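Local structure of putative oxidoreductase (Gluconobacter oxydans, 3WJ7) at residues 88-93 / 189-194; 197-202 / 330-335; 251-256 / 263-268. The protein probably acts as a nicotinamide-dependent oxidoreductase, a member of the extended short-chain dehydrogenase/reductase family with a Rossmann fold. All coordinates share one frame; numbering follows the deposited sequence.

Contact 1. Residues 88-93 / 189-194; sequences YRLWVP and DIKPTP
The pyrrolidine ring of Pro194 lies against the loop 88-93, where its CG rests on Arg89 CB at 4.0 Å and its CD approaches Tyr88 O at 4.0 Å. Proline suits this place because it opens helix 194-203, where a backbone N-H is not needed, and turns a rigid hydrocarbon surface toward the 88-93 loop. Arg89 contributes mainly the base of its chain; its poorly ordered guanidinium passes obliquely by Pro194 CB. The end of Lys191 crosses Leu90 at about a right angle, NZ coming to the CD1 branch. Lysine extends there from CG anti to the backbone N (chi1 178°), bending only at its last torsion. Tyr88 and Arg89 also touch Tyr154, probably the tyrosine of the SDR YxxxK motif, which puts the contact beside the probable active site.

The 189-194 loop is braced from within. Asp189 OD1 accepts the backbone N-H of Thr193 at 3.0 Å, and OD2 takes the Thr193 hydroxyl OG1 through its syn lone pair at 2.8 Å. The same hydroxyl also bonds Gly196 N as the N-cap of the helix. On the other segment, Val92 N is held by Glu291 of the second subunit.

No hydrogen bond or salt bridge joins the loops; they meet by van der Waals contact, partly between polar and carbon atoms, and their relative position is probably set largely by what each packs on elsewhere.

Contact 2. Residues 197-202 / 330-335; sequences QMILDC and DAIAWF
Gln197 NE2 donates to Asp201 OD1 at 2.8 Å, one turn on along the same helix, with a bent N-H...O angle of 140°. The oxygen lies close to the amide plane, whereas the donor stands above the carboxylate plane. Asp201 OD2 forms a salt bridge with Arg296 of the second subunit, so this pair makes a polar part of the subunit interface, beside Met198, which packs on Trp283 of that subunit.

The side turned to helix 330-335 is wholly apolar. Leu200 places its CD1 methyl over one face of the Phe335 ring, 3.6 Å from the ring centroid and displaced toward the rim on the CG side, a CH-pi contact for which the flat phenyl gives a broad seat. Chi1 (-67°) carries the ring toward helix 197-202, and its rotation about chi2 presents that face. Beta-branched Ile199 holds CG2 close to its backbone, where the methyl sits at the ring edge, 4.3 Å from Phe335 CE2, and reaches Ile332 CG1 at 3.8 Å.

The axes of the two segments pass 10.5 Å apart at 66°, a steep crossing that confines contact to these four buried side chains. On the sheet side, Ile199 and Ala331 both rest on Val185 of strand 176-185, while Met198 and Cys202 turn to helix 249-259; helix 194-203 thus packs between that helix, helix 324-337 and the sheet.

Contact 3. Residues 251-256 / 263-268; sequences DLFRMV and KPPAVK
Phe253 and Pro265 form the close part of this contact: CB of Phe253 lies 3.9 Å from Pro265 CG, and the two side chains cross at about a right angle. The proline meets the base of the phenylalanine more than its aromatic surface, for with CG anti to its carbonyl carbon (chi1 -66°) the ring heads away into the protein. An aromatic residue suits a helix face turned inward, and the compact proline ring fits against it while keeping the chain extended.

The other part is loose and faces solvent. Arg254 NH2 stands 4.6 Å from Lys268 NZ, with no bond between them, and Lys268 CE lies near the edge of the guanidinium. Such like charges would tend to keep apart; each has an acidic neighbour, Arg254 NH1 forming a salt bridge of 2.7 Å with Asp251 OD1, while Lys268 has a long, weak ion pair with Glu212.

Around this pair, Tyr210 of strand 209-211 meets Phe253 edge-to-face and also touches Pro265. Met198 and Cys202 of helix 194-203 cover Phe253 as well, and the contact joins helix 249-259 to the loop leading into strand 267-269, which pairs in parallel with strand 209-211.

How the contacts relate
Contact 2 stands between the others, its centre 14 Å from that of contact 1 and 13 Å from that of contact 3, which is nested in the chain loop that contact 2 closes. Toward contact 1, Asp189 O packs on Phe335 CE1 at 3.5 Å, and Ile190 lies against Trp334; both contacts touch the second subunit. Toward contact 3, Cys202 SG meets Val256 CG1 at 3.5 Å. Contacts 1 and 3 do not touch, their nearest atoms being about 8 Å apart. Contact 1 lies at loops following strands of the Rossmann sheet, where relatives bind coenzyme and substrate. One bound mercury(II) ion lies about 5 Å from the Tyr88 side chain, another about 4 Å from that of Pro265.

Contact 1. Residues 88-93 / 189-194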
ATOM      1  N   TYR A  88      -3.381  -2.295 -18.905  1.00 90.33           N
ATOM      2  CA  TYR A  88      -2.069  -1.762 -19.202  1.00 90.95           C
ATOM      3  C   TYR A  88      -2.043  -0.433 -18.413  1.00 96.17           C
ATOM      4  O   TYR A  88      -2.618   0.575 -18.850  1.00100.30           O
ATOM      5  CB  TYR A  88      -1.916  -1.559 -20.749  1.00 84.60           C
ATOM      6  CG  TYR A  88      -0.600  -0.915 -21.158  1.00 84.21           C
ATOM      7  CD1 TYR A  88       0.460  -1.677 -21.705  1.00 69.17           C
ATOM      8  CD2 TYR A  88      -0.399   0.461 -20.955  1.00 75.55           C
ATOM      9  CE1 TYR A  88       1.670  -1.074 -22.021  1.00 70.26           C
ATOM     10  CE2 TYR A  88       0.803   1.068 -21.263  1.00 72.85           C
ATOM     11  CZ  TYR A  88       1.835   0.318 -21.796  1.00 72.77           C
ATOM     12  OH  TYR A  88       3.005   1.011 -22.085  1.00 67.55           O
ATOM     13  N   ARG A  89      -1.429  -0.445 -17.228  1.00 93.62           N
ATOM     14  CA  ARG A  89      -1.382   0.742 -16.340  1.00 87.85           C
ATOM     15  C   ARG A  89      -2.748   1.299 -15.829  1.00 79.38           C
ATOM     16  O   ARG A  89      -2.864   2.512 -15.614  1.00 70.39           O
ATOM     17  CB  ARG A  89      -0.559   1.878 -16.976  1.00 91.94           C
ATOM     18  CG  ARG A  89       0.959   1.762 -16.871  1.00 98.25           C
ATOM     19  CD  ARG A  89       1.589   2.490 -18.055  1.00112.05           C
ATOM     20  NE  ARG A  89       2.840   3.202 -17.766  1.00120.54           N
ATOM     21  CZ  ARG A  89       3.298   4.237 -18.478  1.00118.94           C
ATOM     22  NH1 ARG A  89       2.608   4.706 -19.519  1.00113.71           N
ATOM     23  NH2 ARG A  89       4.446   4.819 -18.145  1.00111.51           N
ATOM     24  N   LEU A  90      -3.749   0.423 -15.625  1.00 71.73           N
ATOM     25  CA  LEU A  90      -5.020   0.771 -14.957  1.00 66.01           C
ATOM     26  C   LEU A  90      -4.771   1.307 -13.533  1.00 65.36           C
ATOM     27  O   LEU A  90      -4.346   0.566 -12.645  1.00 74.39           O
ATOM     28  CB  LEU A  90      -5.960  -0.446 -14.873  1.00 65.79           C
ATOM     29  CG  LEU A  90      -7.305  -0.352 -14.092  1.00 68.84           C
ATOM     30  CD1 LEU A  90      -8.476   0.102 -14.958  1.00 70.86           C
ATOM     31  CD2 LEU A  90      -7.692  -1.663 -13.406  1.00 60.56           C
ATOM     32  N   TRP A  91      -5.028   2.591 -13.323  1.00 56.13           N
ATOM     33  CA  TRP A  91      -4.946   3.194 -12.011  1.00 55.16           C
ATOM     34  C   TRP A  91      -5.895   2.451 -11.036  1.00 60.07           C
ATOM     35  O   TRP A  91      -6.983   1.996 -11.438  1.00 65.16           O
ATOM     36  CB  TRP A  91      -5.310   4.676 -12.110  1.00 52.13           C
ATOM     37  CG  TRP A  91      -5.452   5.313 -10.788  1.00 56.88           C
ATOM     38  CD1 TRP A  91      -4.525   6.059 -10.156  1.00 53.91           C
ATOM     39  CD2 TRP A  91      -6.586   5.228  -9.888  1.00 57.07           C
ATOM     40  NE1 TRP A  91      -4.995   6.467  -8.928  1.00 52.65           N
ATOM     41  CE2 TRP A  91      -6.252   5.966  -8.733  1.00 53.04           C
ATOM     42  CE3 TRP A  91      -7.845   4.597  -9.954  1.00 56.89           C
ATOM     43  CZ2 TRP A  91      -7.123   6.108  -7.647  1.00 54.27           C
ATOM     44  CZ3 TRP A  91      -8.715   4.725  -8.860  1.00 54.59           C
ATOM     45  CH2 TRP A  91      -8.344   5.476  -7.725  1.00 53.99           C
ATOM     46  N   VAL A  92      -5.482   2.320  -9.772  1.00 52.40           N
ATOM     47  CA  VAL A  92      -6.299   1.670  -8.749  1.00 48.21           C
ATOM     48  C   VAL A  92      -6.058   2.334  -7.407  1.00 44.45           C
ATOM     49  O   VAL A  92      -4.968   2.828  -7.145  1.00 48.63           O
ATOM     50  CB  VAL A  92      -5.980   0.140  -8.600  1.00 51.36           C
ATOM     51  CG1 VAL A  92      -6.685  -0.694  -9.666  1.00 51.72           C
ATOM     52  CG2 VAL A  92      -4.485  -0.125  -8.622  1.00 51.47           C
ATOM     53  N   PRO A  93      -7.058   2.306  -6.526  1.00 42.93           N
ATOM     54  CA  PRO A  93      -6.847   2.766  -5.135  1.00 38.05           C
ATOM     55  C   PRO A  93      -5.874   1.886  -4.332  1.00 40.11           C
ATOM     56  O   PRO A  93      -5.256   2.373  -3.376  1.00 38.58           O
ATOM     57  CB  PRO A  93      -8.234   2.666  -4.509  1.00 38.27           C
ATOM     58  CG  PRO A  93      -9.073   1.847  -5.434  1.00 36.90           C
ATOM     59  CD  PRO A  93      -8.376   1.667  -6.746  1.00 39.29           C
ATOM     60  N   ASP A 189      -8.073   2.800 -29.355  1.00 44.12           N
ATOM     61  CA  ASP A 189      -7.604   3.009 -28.021  1.00 45.20           C
ATOM     62  C   ASP A 189      -8.778   3.539 -27.204  1.00 48.35           C
ATOM     63  O   ASP A 189      -8.897   4.732 -26.934  1.00 48.37           O
ATOM     64  CB  ASP A 189      -6.384   3.913 -27.993  1.00 42.99           C
ATOM     65  CG  ASP A 189      -5.663   3.829 -26.681  1.00 45.26           C
ATOM     66  OD1 ASP A 189      -6.176   3.078 -25.812  1.00 50.00           O
ATOM     67  OD2 ASP A 189      -4.607   4.498 -26.508  1.00 42.33           O
ATOM     68  N   ILE A 190      -9.614   2.589 -26.807  1.00 49.66           N
ATOM     69  CA  ILE A 190     -10.976   2.803 -26.365  1.00 48.67           C
ATOM     70  C   ILE A 190     -11.070   3.464 -24.992  1.00 49.51           C
ATOM     71  O   ILE A 190     -11.809   4.427 -24.814  1.00 45.91           O
ATOM     72  CB  ILE A 190     -11.699   1.450 -26.431  1.00 51.40           C
ATOM     73  CG1 ILE A 190     -12.003   1.149 -27.914  1.00 52.07           C
ATOM     74  CG2 ILE A 190     -12.906   1.412 -25.491  1.00 49.62           C
ATOM     75  CD1 ILE A 190     -12.292  -0.295 -28.246  1.00 54.76           C
ATOM     76  N   LYS A 191     -10.295   2.970 -24.036  1.00 50.35           N
ATOM     77  CA  LYS A 191     -10.322   3.507 -22.692  1.00 53.93           C
ATOM     78  C   LYS A 191      -9.730   4.906 -22.599  1.00 58.25           C
ATOM     79  O   LYS A 191     -10.155   5.707 -21.738  1.00 58.89           O
ATOM     80  CB  LYS A 191      -9.506   2.597 -21.764  1.00 53.75           C
ATOM     81  CG  LYS A 191      -9.433   3.113 -20.338  1.00 60.68           C
ATOM     82  CD  LYS A 191      -8.425   2.354 -19.504  1.00 75.83           C
ATOM     83  CE  LYS A 191      -8.029   3.171 -18.285  1.00 78.04           C
ATOM     84  NZ  LYS A 191      -8.257   2.349 -17.065  1.00 82.75           N
ATOM     85  N   PRO A 192      -8.905   5.257 -23.600  1.00 60.14           N
ATOM     86  CA  PRO A 192      -7.496   5.550 -23.836  1.00 53.34           C
ATOM     87  C   PRO A 192      -6.628   5.044 -22.708  1.00 49.20           C
ATOM     88  O   PRO A 192      -6.845   5.394 -21.552  1.00 51.97           O
ATOM     89  CB  PRO A 192      -7.449   7.089 -23.894  1.00 58.27           C
ATOM     90  CG  PRO A 192      -8.691   7.531 -23.198  1.00 55.72           C
ATOM     91  CD  PRO A 192      -9.644   6.518 -23.798  1.00 65.66           C
ATOM     92  N   THR A 193      -5.660   4.210 -23.052  1.00 44.84           N
ATOM     93  CA  THR A 193      -4.399   4.087 -22.291  1.00 46.36           C
ATOM     94  C   THR A 193      -3.875   5.480 -21.879  1.00 42.39           C
ATOM     95  O   THR A 193      -4.281   6.490 -22.459  1.00 42.49           O
ATOM     96  CB  THR A 193      -3.287   3.519 -23.215  1.00 47.27           C
ATOM     97  OG1 THR A 193      -3.006   4.477 -24.264  1.00 48.36           O
ATOM     98  CG2 THR A 193      -3.703   2.208 -23.826  1.00 40.31           C
ATOM     99  N   PRO A 194      -2.958   5.543 -20.904  1.00 41.16           N
ATOM    100  CA  PRO A 194      -2.319   6.837 -20.533  1.00 39.71           C
ATOM    101  C   PRO A 194      -1.672   7.599 -21.715  1.00 40.36           C
ATOM    102  O   PRO A 194      -1.915   8.817 -21.870  1.00 41.86           O
ATOM    103  CB  PRO A 194      -1.249   6.441 -19.517  1.00 38.83           C
ATOM    104  CG  PRO A 194      -1.665   5.080 -19.025  1.00 44.55           C
ATOM    105  CD  PRO A 194      -2.611   4.448 -19.988  1.00 41.27           C
TER

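Contact 2. Residues 197-202 / 330-335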
ATOM      1  N   GLN A 197      -4.170   9.124 -23.867  1.00 36.71           N
ATOM      2  CA  GLN A 197      -4.889  10.223 -23.250  1.00 35.54           C
ATOM      3  C   GLN A 197      -4.009  11.430 -23.458  1.00 36.75           C
ATOM      4  O   GLN A 197      -4.490  12.519 -23.854  1.00 34.81           O
ATOM      5  CB  GLN A 197      -5.250   9.927 -21.773  1.00 38.70           C
ATOM      6  CG  GLN A 197      -6.149  10.939 -21.023  1.00 41.91           C
ATOM      7  CD  GLN A 197      -7.424  11.339 -21.780  1.00 44.29           C
ATOM      8  OE1 GLN A 197      -8.363  10.546 -21.930  1.00 46.24           O
ATOM      9  NE2 GLN A 197      -7.449  12.581 -22.275  1.00 41.30           N
ATOM     10  N   MET A 198      -2.698  11.241 -23.281  1.00 38.67           N
ATOM     11  CA  MET A 198      -1.742  12.311 -23.651  1.00 39.74           C
ATOM     12  C   MET A 198      -1.867  12.777 -25.110  1.00 38.79           C
ATOM     13  O   MET A 198      -1.833  13.971 -25.394  1.00 39.32           O
ATOM     14  CB  MET A 198      -0.325  11.871 -23.400  1.00 43.00           C
ATOM     15  CG  MET A 198       0.199  12.161 -21.998  1.00 46.53           C
ATOM     16  SD  MET A 198       1.745  11.237 -21.880  1.00 49.28           S
ATOM     17  CE  MET A 198       2.870  12.437 -21.225  1.00 53.21           C
ATOM     18  N   ILE A 199      -2.052  11.842 -26.031  1.00 40.45           N
ATOM     19  CA  ILE A 199      -2.108  12.209 -27.452  1.00 45.29           C
ATOM     20  C   ILE A 199      -3.400  12.954 -27.710  1.00 45.81           C
ATOM     21  O   ILE A 199      -3.401  13.953 -28.403  1.00 46.75           O
ATOM     22  CB  ILE A 199      -1.970  10.987 -28.378  1.00 43.00           C
ATOM     23  CG1 ILE A 199      -0.514  10.571 -28.434  1.00 40.33           C
ATOM     24  CG2 ILE A 199      -2.552  11.261 -29.754  1.00 41.89           C
ATOM     25  CD1 ILE A 199      -0.360   9.064 -28.374  1.00 46.42           C
ATOM     26  N   LEU A 200      -4.479  12.468 -27.115  1.00 44.87           N
ATOM     27  CA  LEU A 200      -5.763  13.148 -27.150  1.00 47.79           C
ATOM     28  C   LEU A 200      -5.703  14.585 -26.540  1.00 48.62           C
ATOM     29  O   LEU A 200      -6.135  15.531 -27.181  1.00 48.17           O
ATOM     30  CB  LEU A 200      -6.723  12.283 -26.364  1.00 52.07           C
ATOM     31  CG  LEU A 200      -8.187  12.103 -26.677  1.00 56.81           C
ATOM     32  CD1 LEU A 200      -8.357  11.738 -28.139  1.00 55.53           C
ATOM     33  CD2 LEU A 200      -8.750  11.032 -25.731  1.00 51.58           C
ATOM     34  N   ASP A 201      -5.169  14.751 -25.322  1.00 44.70           N
ATOM     35  CA  ASP A 201      -5.101  16.067 -24.685  1.00 47.12           C
ATOM     36  C   ASP A 201      -4.373  17.022 -25.581  1.00 54.45           C
ATOM     37  O   ASP A 201      -4.802  18.168 -25.771  1.00 59.24           O
ATOM     38  CB  ASP A 201      -4.333  16.054 -23.358  1.00 46.46           C
ATOM     39  CG  ASP A 201      -5.013  15.224 -22.247  1.00 44.70           C
ATOM     40  OD1 ASP A 201      -6.245  15.075 -22.196  1.00 41.72           O
ATOM     41  OD2 ASP A 201      -4.263  14.712 -21.398  1.00 50.77           O
ATOM     42  N   CYS A 202      -3.257  16.536 -26.120  1.00 55.15           N
ATOM     43  CA  CYS A 202      -2.409  17.301 -26.997  1.00 52.60           C
ATOM     44  C   CYS A 202      -3.089  17.675 -28.334  1.00 53.77           C
ATOM     45  O   CYS A 202      -3.135  18.852 -28.705  1.00 56.66           O
ATOM     46  CB  CYS A 202      -1.115  16.538 -27.251  1.00 57.02           C
ATOM     47  SG  CYS A 202       0.041  17.362 -28.363  1.00 65.82           S
ATOM     48  N   ASP A 330      -2.561   6.967 -37.050  1.00 42.56           N
ATOM     49  CA  ASP A 330      -3.749   6.120 -36.930  1.00 44.50           C
ATOM     50  C   ASP A 330      -4.554   6.386 -35.645  1.00 49.42           C
ATOM     51  O   ASP A 330      -5.785   6.505 -35.704  1.00 52.62           O
ATOM     52  CB  ASP A 330      -3.368   4.658 -36.972  1.00 44.35           C
ATOM     53  CG  ASP A 330      -2.672   4.268 -38.249  1.00 44.66           C
ATOM     54  OD1 ASP A 330      -2.696   5.056 -39.229  1.00 45.77           O
ATOM     55  OD2 ASP A 330      -2.109   3.146 -38.264  1.00 43.94           O
ATOM     56  N   ALA A 331      -3.852   6.510 -34.509  1.00 45.42           N
ATOM     57  CA  ALA A 331      -4.486   6.773 -33.221  1.00 42.35           C
ATOM     58  C   ALA A 331      -5.308   8.071 -33.267  1.00 43.48           C
ATOM     59  O   ALA A 331      -6.456   8.114 -32.776  1.00 41.56           O
ATOM     60  CB  ALA A 331      -3.441   6.809 -32.104  1.00 39.10           C
ATOM     61  N   ILE A 332      -4.747   9.118 -33.881  1.00 43.96           N
ATOM     62  CA  ILE A 332      -5.486  10.381 -34.049  1.00 45.04           C
ATOM     63  C   ILE A 332      -6.626  10.227 -35.055  1.00 46.86           C
ATOM     64  O   ILE A 332      -7.732  10.686 -34.788  1.00 51.10           O
ATOM     65  CB  ILE A 332      -4.576  11.551 -34.444  1.00 46.12           C
ATOM     66  CG1 ILE A 332      -3.766  11.998 -33.245  1.00 45.17           C
ATOM     67  CG2 ILE A 332      -5.382  12.717 -35.009  1.00 47.53           C
ATOM     68  CD1 ILE A 332      -2.400  12.510 -33.610  1.00 49.02           C
ATOM     69  N   ALA A 333      -6.408   9.538 -36.163  1.00 43.91           N
ATOM     70  CA  ALA A 333      -7.512   9.430 -37.129  1.00 51.89           C
ATOM     71  C   ALA A 333      -8.679   8.712 -36.447  1.00 50.66           C
ATOM     72  O   ALA A 333      -9.850   9.098 -36.570  1.00 55.97           O
ATOM     73  CB  ALA A 333      -7.098   8.709 -38.422  1.00 46.70           C
ATOM     74  N   TRP A 334      -8.354   7.677 -35.698  1.00 47.54           N
ATOM     75  CA  TRP A 334      -9.378   6.959 -34.980  1.00 46.06           C
ATOM     76  C   TRP A 334     -10.065   7.859 -33.923  1.00 52.49           C
ATOM     77  O   TRP A 334     -11.302   7.920 -33.862  1.00 57.11           O
ATOM     78  CB  TRP A 334      -8.796   5.720 -34.364  1.00 40.19           C
ATOM     79  CG  TRP A 334      -9.811   4.799 -33.931  1.00 42.35           C
ATOM     80  CD1 TRP A 334     -10.372   3.760 -34.656  1.00 43.01           C
ATOM     81  CD2 TRP A 334     -10.442   4.785 -32.659  1.00 42.96           C
ATOM     82  NE1 TRP A 334     -11.304   3.112 -33.897  1.00 41.71           N
ATOM     83  CE2 TRP A 334     -11.366   3.711 -32.664  1.00 43.79           C
ATOM     84  CE3 TRP A 334     -10.328   5.581 -31.513  1.00 40.47           C
ATOM     85  CZ2 TRP A 334     -12.162   3.412 -31.555  1.00 42.99           C
ATOM     86  CZ3 TRP A 334     -11.108   5.276 -30.416  1.00 41.66           C
ATOM     87  CH2 TRP A 334     -12.012   4.202 -30.441  1.00 41.81           C
ATOM     88  N   PHE A 335      -9.291   8.581 -33.114  1.00 48.38           N
ATOM     89  CA  PHE A 335      -9.916   9.486 -32.147  1.00 50.28           C
ATOM     90  C   PHE A 335     -10.886  10.522 -32.775  1.00 54.11           C
ATOM     91  O   PHE A 335     -11.899  10.856 -32.154  1.00 54.51           O
ATOM     92  CB  PHE A 335      -8.869  10.229 -31.308  1.00 46.54           C
ATOM     93  CG  PHE A 335      -8.089   9.352 -30.376  1.00 42.49           C
ATOM     94  CD1 PHE A 335      -8.728   8.430 -29.548  1.00 39.44           C
ATOM     95  CD2 PHE A 335      -6.714   9.493 -30.278  1.00 40.70           C
ATOM     96  CE1 PHE A 335      -8.002   7.662 -28.668  1.00 37.89           C
ATOM     97  CE2 PHE A 335      -5.969   8.691 -29.415  1.00 38.25           C
ATOM     98  CZ  PHE A 335      -6.617   7.786 -28.603  1.00 39.85           C
TER

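Contact 3. Residues 251-256 / 263-268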
ATOM      1  N   ASP A 251       9.345  15.540 -28.842  1.00 49.54           N
ATOM      2  CA  ASP A 251       9.287  15.206 -30.263  1.00 52.20           C
ATOM      3  C   ASP A 251       7.968  14.554 -30.613  1.00 48.94           C
ATOM      4  O   ASP A 251       7.362  14.885 -31.624  1.00 52.71           O
ATOM      5  CB  ASP A 251      10.461  14.315 -30.669  1.00 57.57           C
ATOM      6  CG  ASP A 251      11.800  15.040 -30.580  1.00 65.46           C
ATOM      7  OD1 ASP A 251      11.838  16.279 -30.767  1.00 66.77           O
ATOM      8  OD2 ASP A 251      12.819  14.375 -30.297  1.00 70.34           O
ATOM      9  N   LEU A 252       7.535  13.634 -29.766  1.00 44.59           N
ATOM     10  CA  LEU A 252       6.216  13.051 -29.862  1.00 47.21           C
ATOM     11  C   LEU A 252       5.116  14.106 -29.981  1.00 48.32           C
ATOM     12  O   LEU A 252       4.267  14.016 -30.867  1.00 49.96           O
ATOM     13  CB  LEU A 252       5.928  12.161 -28.643  1.00 45.21           C
ATOM     14  CG  LEU A 252       4.572  11.460 -28.698  1.00 47.87           C
ATOM     15  CD1 LEU A 252       4.450  10.565 -29.935  1.00 47.94           C
ATOM     16  CD2 LEU A 252       4.329  10.655 -27.432  1.00 54.46           C
ATOM     17  N   PHE A 253       5.134  15.086 -29.073  1.00 48.38           N
ATOM     18  CA  PHE A 253       4.139  16.159 -29.062  1.00 50.12           C
ATOM     19  C   PHE A 253       4.261  17.100 -30.260  1.00 49.82           C
ATOM     20  O   PHE A 253       3.244  17.502 -30.809  1.00 45.92           O
ATOM     21  CB  PHE A 253       4.154  16.931 -27.748  1.00 46.98           C
ATOM     22  CG  PHE A 253       3.731  16.118 -26.567  1.00 46.37           C
ATOM     23  CD1 PHE A 253       4.400  16.245 -25.354  1.00 48.03           C
ATOM     24  CD2 PHE A 253       2.644  15.243 -26.661  1.00 47.64           C
ATOM     25  CE1 PHE A 253       4.007  15.496 -24.260  1.00 49.96           C
ATOM     26  CE2 PHE A 253       2.258  14.483 -25.587  1.00 51.38           C
ATOM     27  CZ  PHE A 253       2.938  14.610 -24.375  1.00 53.67           C
ATOM     28  N   ARG A 254       5.491  17.404 -30.675  1.00 51.88           N
ATOM     29  CA  ARG A 254       5.729  17.973 -32.014  1.00 55.80           C
ATOM     30  C   ARG A 254       4.951  17.238 -33.136  1.00 48.35           C
ATOM     31  O   ARG A 254       4.221  17.893 -33.888  1.00 50.42           O
ATOM     32  CB  ARG A 254       7.232  18.049 -32.340  1.00 62.67           C
ATOM     33  CG  ARG A 254       7.902  19.311 -31.799  1.00 77.61           C
ATOM     34  CD  ARG A 254       9.426  19.197 -31.650  1.00 87.68           C
ATOM     35  NE  ARG A 254       9.827  19.573 -30.286  1.00 95.62           N
ATOM     36  CZ  ARG A 254      11.042  19.418 -29.760  1.00102.67           C
ATOM     37  NH1 ARG A 254      12.037  18.909 -30.482  1.00105.17           N
ATOM     38  NH2 ARG A 254      11.267  19.787 -28.497  1.00 99.31           N
ATOM     39  N   MET A 255       5.086  15.913 -33.234  1.00 44.59           N
ATOM     40  CA  MET A 255       4.395  15.121 -34.271  1.00 47.05           C
ATOM     41  C   MET A 255       2.884  15.212 -34.122  1.00 46.35           C
ATOM     42  O   MET A 255       2.195  15.529 -35.084  1.00 45.72           O
ATOM     43  CB  MET A 255       4.738  13.652 -34.183  1.00 50.91           C
ATOM     44  CG  MET A 255       5.990  13.178 -34.861  1.00 61.04           C
ATOM     45  SD  MET A 255       6.137  11.378 -34.663  1.00 68.58           S
ATOM     46  CE  MET A 255       4.410  10.948 -34.575  1.00 53.42           C
ATOM     47  N   VAL A 256       2.377  14.901 -32.923  1.00 41.80           N
ATOM     48  CA  VAL A 256       0.942  14.989 -32.629  1.00 45.54           C
ATOM     49  C   VAL A 256       0.415  16.331 -33.123  1.00 48.40           C
ATOM     50  O   VAL A 256      -0.537  16.385 -33.879  1.00 56.05           O
ATOM     51  CB  VAL A 256       0.599  14.792 -31.105  1.00 43.32           C
ATOM     52  CG1 VAL A 256      -0.875  15.020 -30.835  1.00 41.31           C
ATOM     53  CG2 VAL A 256       0.959  13.401 -30.613  1.00 42.61           C
ATOM     54  N   LYS A 263      -1.145  24.038 -32.224  1.00 57.48           N
ATOM     55  CA  LYS A 263       0.103  24.545 -31.638  1.00 64.81           C
ATOM     56  C   LYS A 263       0.716  23.545 -30.636  1.00 62.50           C
ATOM     57  O   LYS A 263      -0.015  23.022 -29.791  1.00 57.83           O
ATOM     58  CB  LYS A 263      -0.129  25.905 -30.965  1.00 69.51           C
ATOM     59  CG  LYS A 263      -0.460  26.991 -31.979  1.00 83.65           C
ATOM     60  CD  LYS A 263       0.303  28.275 -31.719  1.00 91.43           C
ATOM     61  CE  LYS A 263       0.288  29.150 -32.960  1.00 96.67           C
ATOM     62  NZ  LYS A 263       0.839  30.498 -32.641  1.00 98.33           N
ATOM     63  N   PRO A 264       2.041  23.277 -30.723  1.00 58.50           N
ATOM     64  CA  PRO A 264       2.702  22.319 -29.794  1.00 60.65           C
ATOM     65  C   PRO A 264       2.752  22.908 -28.385  1.00 60.38           C
ATOM     66  O   PRO A 264       2.587  24.110 -28.250  1.00 66.09           O
ATOM     67  CB  PRO A 264       4.113  22.168 -30.379  1.00 61.65           C
ATOM     68  CG  PRO A 264       4.330  23.435 -31.163  1.00 58.22           C
ATOM     69  CD  PRO A 264       2.983  23.808 -31.723  1.00 57.96           C
ATOM     70  N   PRO A 265       2.969  22.081 -27.342  1.00 62.46           N
ATOM     71  CA  PRO A 265       2.759  22.630 -25.972  1.00 64.98           C
ATOM     72  C   PRO A 265       3.791  23.700 -25.626  1.00 64.51           C
ATOM     73  O   PRO A 265       4.957  23.584 -26.012  1.00 67.06           O
ATOM     74  CB  PRO A 265       2.904  21.399 -25.042  1.00 66.73           C
ATOM     75  CG  PRO A 265       3.277  20.226 -25.920  1.00 61.57           C
ATOM     76  CD  PRO A 265       3.588  20.740 -27.314  1.00 66.70           C
ATOM     77  N   ALA A 266       3.353  24.740 -24.932  1.00 60.02           N
ATOM     78  CA  ALA A 266       4.184  25.919 -24.692  1.00 60.59           C
ATOM     79  C   ALA A 266       5.317  25.669 -23.683  1.00 60.75           C
ATOM     80  O   ALA A 266       6.407  26.255 -23.793  1.00 52.19           O
ATOM     81  CB  ALA A 266       3.297  27.071 -24.227  1.00 58.00           C
ATOM     82  N   VAL A 267       5.032  24.783 -22.722  1.00 59.15           N
ATOM     83  CA  VAL A 267       5.805  24.627 -21.498  1.00 58.60           C
ATOM     84  C   VAL A 267       6.478  23.259 -21.372  1.00 54.51           C
ATOM     85  O   VAL A 267       5.817  22.228 -21.226  1.00 51.71           O
ATOM     86  CB  VAL A 267       4.872  24.830 -20.295  1.00 65.30           C
ATOM     87  CG1 VAL A 267       5.658  25.048 -19.004  1.00 60.37           C
ATOM     88  CG2 VAL A 267       3.931  25.989 -20.576  1.00 67.01           C
ATOM     89  N   LYS A 268       7.799  23.246 -21.422  1.00 52.10           N
ATOM     90  CA  LYS A 268       8.502  21.995 -21.302  1.00 50.85           C
ATOM     91  C   LYS A 268       9.362  21.980 -20.035  1.00 51.22           C
ATOM     92  O   LYS A 268      10.354  22.693 -19.942  1.00 57.63           O
ATOM     93  CB  LYS A 268       9.341  21.712 -22.543  1.00 49.56           C
ATOM     94  CG  LYS A 268      10.117  20.404 -22.431  1.00 59.29           C
ATOM     95  CD  LYS A 268      11.595  20.561 -22.738  1.00 64.71           C
ATOM     96  CE  LYS A 268      11.874  20.313 -24.211  1.00 70.47           C
ATOM     97  NZ  LYS A 268      13.321  20.516 -24.471  1.00 74.51           N
TER